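Local coordinates for protein L-ribulose 3-epimerase (Methylomonas sp. DH-1, PDB 7CJ6) that catalyses the manganese-dependent epimerisation of ketoses at C3, with highest activity toward L-ribulose, followed by D-ribulose, D-allulose and D-fructose, at residues Gly105-Gly110 with Asn148-Val153; Leu207-Ile212 with Arg240-Phe245. All coordinates share one frame; numbering follows the deposited sequence.

Contact 1: residues Gly105-Gly110 with Asn148-Val153; sequences GSELCG and NIDLEV. With MN (manganese (II) ion), chain C; PSJ (D-psicose), chain D.
Backbone hydrogen bonds alternate between S106-G110 and N148-E152 in the parallel ladder pattern. N148 N binds S106 O, L108 N takes N148 O at 3.0 Å in a nearly linear bond, and D150 N returns to L108 O. Beyond a weak bond from G110 N to D150 O, E152 N reaches G110 O at 2.9 Å from above the carbonyl plane. G110 has a positive phi, and a side chain there would crowd O5 of the bound psicose, so glycine suits the place.

Polar side chains meet on the face shared by E107, N148 and D150. N148 ND2 donates to E107 OE2 at 3.0 Å, almost straight (178°) and within its own amide plane, arriving on the syn side of the carboxylate but well out of its plane. The E107 chain, folded at chi2 (-64°), brings OE1 to 2.6 Å from D150 OD2, the two side chains crossing at about a right angle with their carboxylate planes 39° apart. K5 forms salt bridges with both acids, which probably offset their like charges. With an alanine here instead of E107, N148 ND2 would probably lose this acceptor and K5 one of its two carboxylates.

Apolar contact on the other face is light: L108 CB lies 4.3 Å from I149 CG2, and the isoleucine also packs on helix 125-143.

Metal binding occupies the C-terminal end. The extended E152 chain puts OE2 2.0 Å from manganese, alongside psicose O2 and O3. Catalytic and metal-binding groups at the C-terminal ends of parallel strands are the hallmark of the TIM barrel, here in a beta-alpha-beta unit.

Contact 2: residues Leu207-Ile212 with Arg240-Phe245; sequences LGYVHI and RGPITF. With MN (manganese (II) ion), chain C; PSJ (D-psicose), chain D.
The Y209 ring carries P242 on one face: CB sits 3.6 Å from the ring centroid, 21° off the normal, in a CH-pi contact displaced toward the rim. The T244 methyl, CG2, lies at the ring edge, though its modelled closeness is doubtful. The H211 ring turns its ND1 edge to manganese, which psicose O3 also binds, while T244 CG2 approaches obliquely, 3.5 Å from H211 CD2. Proline fits beside tyrosine because its compact, rigid ring offers CH groups to the aromatic face.

These residues belong to neighbouring parallel strands of a TIM barrel, joined by helix 227-236 as a beta-alpha-beta unit. Three backbone bonds lace the strands: V210 N to P242 O at 3.1 Å, T244 N back to V210 O, and I212 N to T244 O at 2.9 Å, the straightest at 167°. P242 has no N-H to give G208 O; its CD lies 3.6 Å from that oxygen instead, and G208 O is hydrogen-bonded to K5 NZ.

On the face of V210, I243 and I212, branched aliphatic chains suit the layer between sheet and helix. I212 and I243 cross obliquely, with I212 CG1 pressed to 3.3 Å from I243 CG2, tighter than usual van der Waals contact. F230 of helix 227-236 packs against V210 and I212.

Polar ends on the H211 face converge on E41, which accepts hydrogen bonds from Y209 OH and H211 NE2. With CG anti to its carbonyl carbon (chi1 -85°), H211 directs NE2 to E41 and ND1 to manganese; held at both nitrogens, the ring probably cannot turn freely, and H211 ND1 binds the metal at 2.2 Å.

Overall arrangement
Contacts 1 and 2 come in series along the chain, each pairing consecutive strands of the same closed eight-stranded parallel barrel: 107-112 with 148-152, then 207-212 with 242-245. Strand 180-185 lies between the two pairs in the sheet, yet their centres are only about 10 Å apart and they touch across the barrel interior, where Y209 packs against E107 and C109. At the C-terminal ends of the strands, E152 from contact 1 and H211 from contact 2 bind one manganese ion, with D185 and E246 completing the protein ligands. Strands distant in sequence thus jointly build a single site for metal and sugar.

Contact 1: residues Gly105-Gly110 with Asn148-Val153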
loop_
_atom_site.group_PDB
_atom_site.type_symbol
_atom_site.label_atom_id
_atom_site.label_comp_id
_atom_site.label_asym_id
_atom_site.label_seq_id
_atom_site.Cartn_x
_atom_site.Cartn_y
_atom_site.Cartn_z
ATOM N N GLY A 105 -19.068 23.772 8.129
ATOM C CA GLY A 105 -18.207 23.150 7.104
ATOM C C GLY A 105 -18.953 22.966 5.796
ATOM O O GLY A 105 -20.195 22.965 5.834
ATOM N N SER A 106 -18.227 22.810 4.683
ATOM C CA SER A 106 -18.813 22.679 3.322
ATOM C C SER A 106 -18.255 21.462 2.575
ATOM O O SER A 106 -18.733 21.207 1.454
ATOM C CB SER A 106 -18.588 23.943 2.525
ATOM O OG SER A 106 -17.214 24.293 2.522
ATOM N N GLU A 107 -17.278 20.748 3.137
ATOM C CA GLU A 107 -16.683 19.554 2.476
ATOM C C GLU A 107 -16.770 18.321 3.388
ATOM O O GLU A 107 -16.164 18.327 4.484
ATOM C CB GLU A 107 -15.245 19.841 2.059
ATOM C CG GLU A 107 -15.123 21.037 1.122
ATOM C CD GLU A 107 -15.787 20.906 -0.242
ATOM O OE1 GLU A 107 -16.039 19.773 -0.686
ATOM O OE2 GLU A 107 -16.041 21.945 -0.867
ATOM N N LEU A 108 -17.493 17.299 2.927
ATOM C CA LEU A 108 -17.474 15.926 3.497
ATOM C C LEU A 108 -16.699 15.015 2.544
ATOM O O LEU A 108 -17.219 14.723 1.457
ATOM C CB LEU A 108 -18.903 15.419 3.671
ATOM C CG LEU A 108 -18.993 14.022 4.281
ATOM C CD1 LEU A 108 -18.247 13.975 5.600
ATOM C CD2 LEU A 108 -20.435 13.586 4.457
ATOM N N CYS A 109 -15.496 14.589 2.930
ATOM C CA CYS A 109 -14.536 13.911 2.021
ATOM C C CYS A 109 -14.010 12.614 2.647
ATOM O O CYS A 109 -14.510 12.215 3.720
ATOM C CB CYS A 109 -13.402 14.857 1.639
ATOM S SG CYS A 109 -12.316 15.321 3.014
ATOM N N GLY A 110 -13.070 11.958 1.959
ATOM C CA GLY A 110 -12.434 10.705 2.404
ATOM C C GLY A 110 -13.117 9.487 1.814
ATOM O O GLY A 110 -13.742 9.618 0.745
ATOM N N ASN A 148 -20.613 19.942 -0.234
ATOM C CA ASN A 148 -20.045 19.152 -1.354
ATOM C C ASN A 148 -19.489 17.854 -0.775
ATOM O O ASN A 148 -18.892 17.911 0.313
ATOM C CB ASN A 148 -18.908 19.892 -2.063
ATOM C CG ASN A 148 -19.319 21.206 -2.692
ATOM O OD1 ASN A 148 -20.351 21.288 -3.355
ATOM N ND2 ASN A 148 -18.490 22.228 -2.526
ATOM N N ILE A 149 -19.650 16.733 -1.476
ATOM C CA ILE A 149 -18.952 15.474 -1.101
ATOM C C ILE A 149 -17.812 15.241 -2.100
ATOM O O ILE A 149 -18.020 15.456 -3.311
ATOM C CB ILE A 149 -19.936 14.291 -0.988
ATOM C CG1 ILE A 149 -20.534 13.882 -2.335
ATOM C CG2 ILE A 149 -21.017 14.615 0.030
ATOM C CD1 ILE A 149 -21.390 12.637 -2.264
ATOM N N ASP A 150 -16.644 14.846 -1.588
ATOM C CA ASP A 150 -15.444 14.518 -2.395
ATOM C C ASP A 150 -15.016 13.086 -2.062
ATOM O O ASP A 150 -14.604 12.845 -0.909
ATOM C CB ASP A 150 -14.340 15.549 -2.152
ATOM C CG ASP A 150 -14.872 16.953 -1.930
ATOM O OD1 ASP A 150 -14.993 17.697 -2.928
ATOM O OD2 ASP A 150 -15.143 17.298 -0.759
ATOM N N LEU A 151 -15.123 12.185 -3.042
ATOM C CA LEU A 151 -14.814 10.737 -2.907
ATOM C C LEU A 151 -13.301 10.554 -3.016
ATOM O O LEU A 151 -12.742 10.807 -4.107
ATOM C CB LEU A 151 -15.522 9.937 -4.006
ATOM C CG LEU A 151 -16.958 10.337 -4.331
ATOM C CD1 LEU A 151 -17.675 9.202 -5.036
ATOM C CD2 LEU A 151 -17.723 10.744 -3.091
ATOM N N GLU A 152 -12.663 10.124 -1.925
ATOM C CA GLU A 152 -11.190 9.971 -1.867
ATOM C C GLU A 152 -10.789 8.634 -2.490
ATOM O O GLU A 152 -11.098 7.573 -1.907
ATOM C CB GLU A 152 -10.673 10.071 -0.438
ATOM C CG GLU A 152 -9.167 10.146 -0.382
ATOM C CD GLU A 152 -8.607 10.398 1.001
ATOM O OE1 GLU A 152 -9.396 10.348 1.969
ATOM O OE2 GLU A 152 -7.390 10.625 1.106
ATOM N N VAL A 153 -10.119 8.710 -3.635
ATOM C CA VAL A 153 -9.434 7.574 -4.311
ATOM C C VAL A 153 -8.299 7.125 -3.391
ATOM O O VAL A 153 -7.413 7.944 -3.109
ATOM C CB VAL A 153 -8.933 8.012 -5.702
ATOM C CG1 VAL A 153 -8.097 6.938 -6.375
ATOM C CG2 VAL A 153 -10.095 8.426 -6.591
HETATM MN MN MN C . -6.100 10.974 2.646
HETATM C C1 PSJ D . -6.870 7.169 4.574
HETATM O O1 PSJ D . -5.719 6.481 4.074
HETATM C C2 PSJ D . -6.911 8.537 3.952
HETATM O O2 PSJ D . -6.029 8.841 3.200
HETATM C C3 PSJ D . -8.051 9.465 4.246
HETATM O O3 PSJ D . -7.591 10.790 4.501
HETATM C C4 PSJ D . -8.782 8.892 5.444
HETATM O O4 PSJ D . -9.462 7.735 4.972
HETATM C C5 PSJ D . -9.786 9.838 6.087
HETATM O O5 PSJ D . -9.736 11.116 5.437
HETATM C C6 PSJ D . -9.496 9.988 7.581
HETATM O O6 PSJ D . -10.557 10.703 8.238
#

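Contact 2: residues Leu207-Ile212 with Arg240-Phe245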
loop_
_atom_site.group_PDB
_atom_site.type_symbol
_atom_site.label_atom_id
_atom_site.label_comp_id
_atom_site.label_asym_id
_atom_site.label_seq_id
_atom_site.Cartn_x
_atom_site.Cartn_y
_atom_site.Cartn_z
ATOM N N LEU A 207 -12.000 17.806 -9.619
ATOM C CA LEU A 207 -11.127 17.663 -8.430
ATOM C C LEU A 207 -11.603 18.672 -7.383
ATOM O O LEU A 207 -11.404 19.882 -7.594
ATOM C CB LEU A 207 -9.650 17.865 -8.769
ATOM C CG LEU A 207 -8.705 17.662 -7.583
ATOM C CD1 LEU A 207 -8.868 16.275 -6.988
ATOM C CD2 LEU A 207 -7.259 17.897 -7.977
ATOM N N GLY A 208 -12.214 18.168 -6.309
ATOM C CA GLY A 208 -12.899 18.981 -5.283
ATOM C C GLY A 208 -12.092 19.096 -4.002
ATOM O O GLY A 208 -12.405 19.976 -3.182
ATOM N N TYR A 209 -11.071 18.259 -3.825
ATOM C CA TYR A 209 -10.366 18.129 -2.525
ATOM C C TYR A 209 -9.050 17.376 -2.699
ATOM O O TYR A 209 -8.997 16.411 -3.488
ATOM C CB TYR A 209 -11.261 17.388 -1.534
ATOM C CG TYR A 209 -11.075 17.778 -0.091
ATOM C CD1 TYR A 209 -9.989 17.333 0.644
ATOM C CD2 TYR A 209 -12.002 18.585 0.543
ATOM C CE1 TYR A 209 -9.829 17.685 1.974
ATOM C CE2 TYR A 209 -11.857 18.945 1.871
ATOM C CZ TYR A 209 -10.772 18.485 2.592
ATOM O OH TYR A 209 -10.644 18.841 3.902
ATOM N N VAL A 210 -8.026 17.799 -1.957
ATOM C CA VAL A 210 -6.648 17.244 -2.060
ATOM C C VAL A 210 -6.115 16.931 -0.663
ATOM O O VAL A 210 -6.288 17.762 0.262
ATOM C CB VAL A 210 -5.687 18.196 -2.789
ATOM C CG1 VAL A 210 -4.246 17.733 -2.617
ATOM C CG2 VAL A 210 -6.044 18.327 -4.259
ATOM N N HIS A 211 -5.455 15.782 -0.555
ATOM C CA HIS A 211 -4.640 15.363 0.610
ATOM C C HIS A 211 -3.177 15.345 0.181
ATOM O O HIS A 211 -2.867 14.700 -0.848
ATOM C CB HIS A 211 -5.110 14.004 1.148
ATOM C CG HIS A 211 -6.252 14.110 2.099
ATOM N ND1 HIS A 211 -6.719 13.033 2.830
ATOM C CD2 HIS A 211 -7.005 15.172 2.458
ATOM C CE1 HIS A 211 -7.724 13.427 3.584
ATOM N NE2 HIS A 211 -7.920 14.736 3.372
ATOM N N ILE A 212 -2.337 16.060 0.932
ATOM C CA ILE A 212 -0.855 16.020 0.807
ATOM C C ILE A 212 -0.315 15.057 1.865
ATOM O O ILE A 212 -0.402 15.390 3.067
ATOM C CB ILE A 212 -0.252 17.430 0.961
ATOM C CG1 ILE A 212 -0.858 18.413 -0.046
ATOM C CG2 ILE A 212 1.263 17.373 0.874
ATOM C CD1 ILE A 212 -0.792 17.946 -1.475
ATOM N N ARG A 240 -8.336 25.311 -7.152
ATOM C CA ARG A 240 -8.702 26.201 -6.021
ATOM C C ARG A 240 -9.695 25.473 -5.115
ATOM O O ARG A 240 -10.907 25.552 -5.361
ATOM C CB ARG A 240 -9.230 27.528 -6.563
ATOM C CG ARG A 240 -8.131 28.379 -7.181
ATOM C CD ARG A 240 -8.588 29.776 -7.529
ATOM N NE ARG A 240 -7.548 30.753 -7.237
ATOM C CZ ARG A 240 -6.756 31.308 -8.142
ATOM N NH1 ARG A 240 -6.890 30.998 -9.418
ATOM N NH2 ARG A 240 -5.841 32.183 -7.773
ATOM N N GLY A 241 -9.171 24.773 -4.114
ATOM C CA GLY A 241 -9.961 23.960 -3.174
ATOM C C GLY A 241 -9.136 23.599 -1.947
ATOM O O GLY A 241 -7.965 23.953 -1.843
ATOM N N PRO A 242 -9.740 22.890 -0.974
ATOM C CA PRO A 242 -9.017 22.456 0.216
ATOM C C PRO A 242 -7.766 21.632 -0.113
ATOM O O PRO A 242 -7.820 20.787 -0.989
ATOM C CB PRO A 242 -10.064 21.605 0.948
ATOM C CG PRO A 242 -11.378 22.216 0.526
ATOM C CD PRO A 242 -11.168 22.535 -0.937
ATOM N N ILE A 243 -6.673 21.915 0.597
ATOM C CA ILE A 243 -5.443 21.076 0.618
ATOM C C ILE A 243 -5.112 20.793 2.083
ATOM O O ILE A 243 -4.650 21.716 2.768
ATOM C CB ILE A 243 -4.279 21.767 -0.109
ATOM C CG1 ILE A 243 -4.655 22.114 -1.552
ATOM C CG2 ILE A 243 -3.031 20.900 -0.028
ATOM C CD1 ILE A 243 -3.632 22.954 -2.277
ATOM N N THR A 244 -5.383 19.587 2.571
ATOM C CA THR A 244 -5.030 19.234 3.971
ATOM C C THR A 244 -3.765 18.374 3.978
ATOM O O THR A 244 -3.620 17.460 3.132
ATOM C CB THR A 244 -6.214 18.669 4.770
ATOM O OG1 THR A 244 -5.792 17.519 5.499
ATOM C CG2 THR A 244 -7.419 18.324 3.932
ATOM N N PHE A 245 -2.851 18.729 4.881
ATOM C CA PHE A 245 -1.686 17.903 5.269
ATOM C C PHE A 245 -2.185 16.720 6.102
ATOM O O PHE A 245 -2.917 16.912 7.091
ATOM C CB PHE A 245 -0.675 18.716 6.067
ATOM C CG PHE A 245 0.412 17.871 6.675
ATOM C CD1 PHE A 245 1.144 16.995 5.887
ATOM C CD2 PHE A 245 0.699 17.948 8.027
ATOM C CE1 PHE A 245 2.155 16.224 6.438
ATOM C CE2 PHE A 245 1.702 17.169 8.579
ATOM C CZ PHE A 245 2.426 16.307 7.787
HETATM MN MN MN C . -6.100 10.974 2.646
HETATM C C1 PSJ D . -6.870 7.169 4.574
HETATM O O1 PSJ D . -5.719 6.481 4.074
HETATM C C2 PSJ D . -6.911 8.537 3.952
HETATM O O2 PSJ D . -6.029 8.841 3.200
HETATM C C3 PSJ D . -8.051 9.465 4.246
HETATM O O3 PSJ D . -7.591 10.790 4.501
HETATM C C4 PSJ D . -8.782 8.892 5.444
HETATM O O4 PSJ D . -9.462 7.735 4.972
HETATM C C5 PSJ D . -9.786 9.838 6.087
HETATM O O5 PSJ D . -9.736 11.116 5.437
HETATM C C6 PSJ D . -9.496 9.988 7.581
HETATM O O6 PSJ D . -10.557 10.703 8.238
#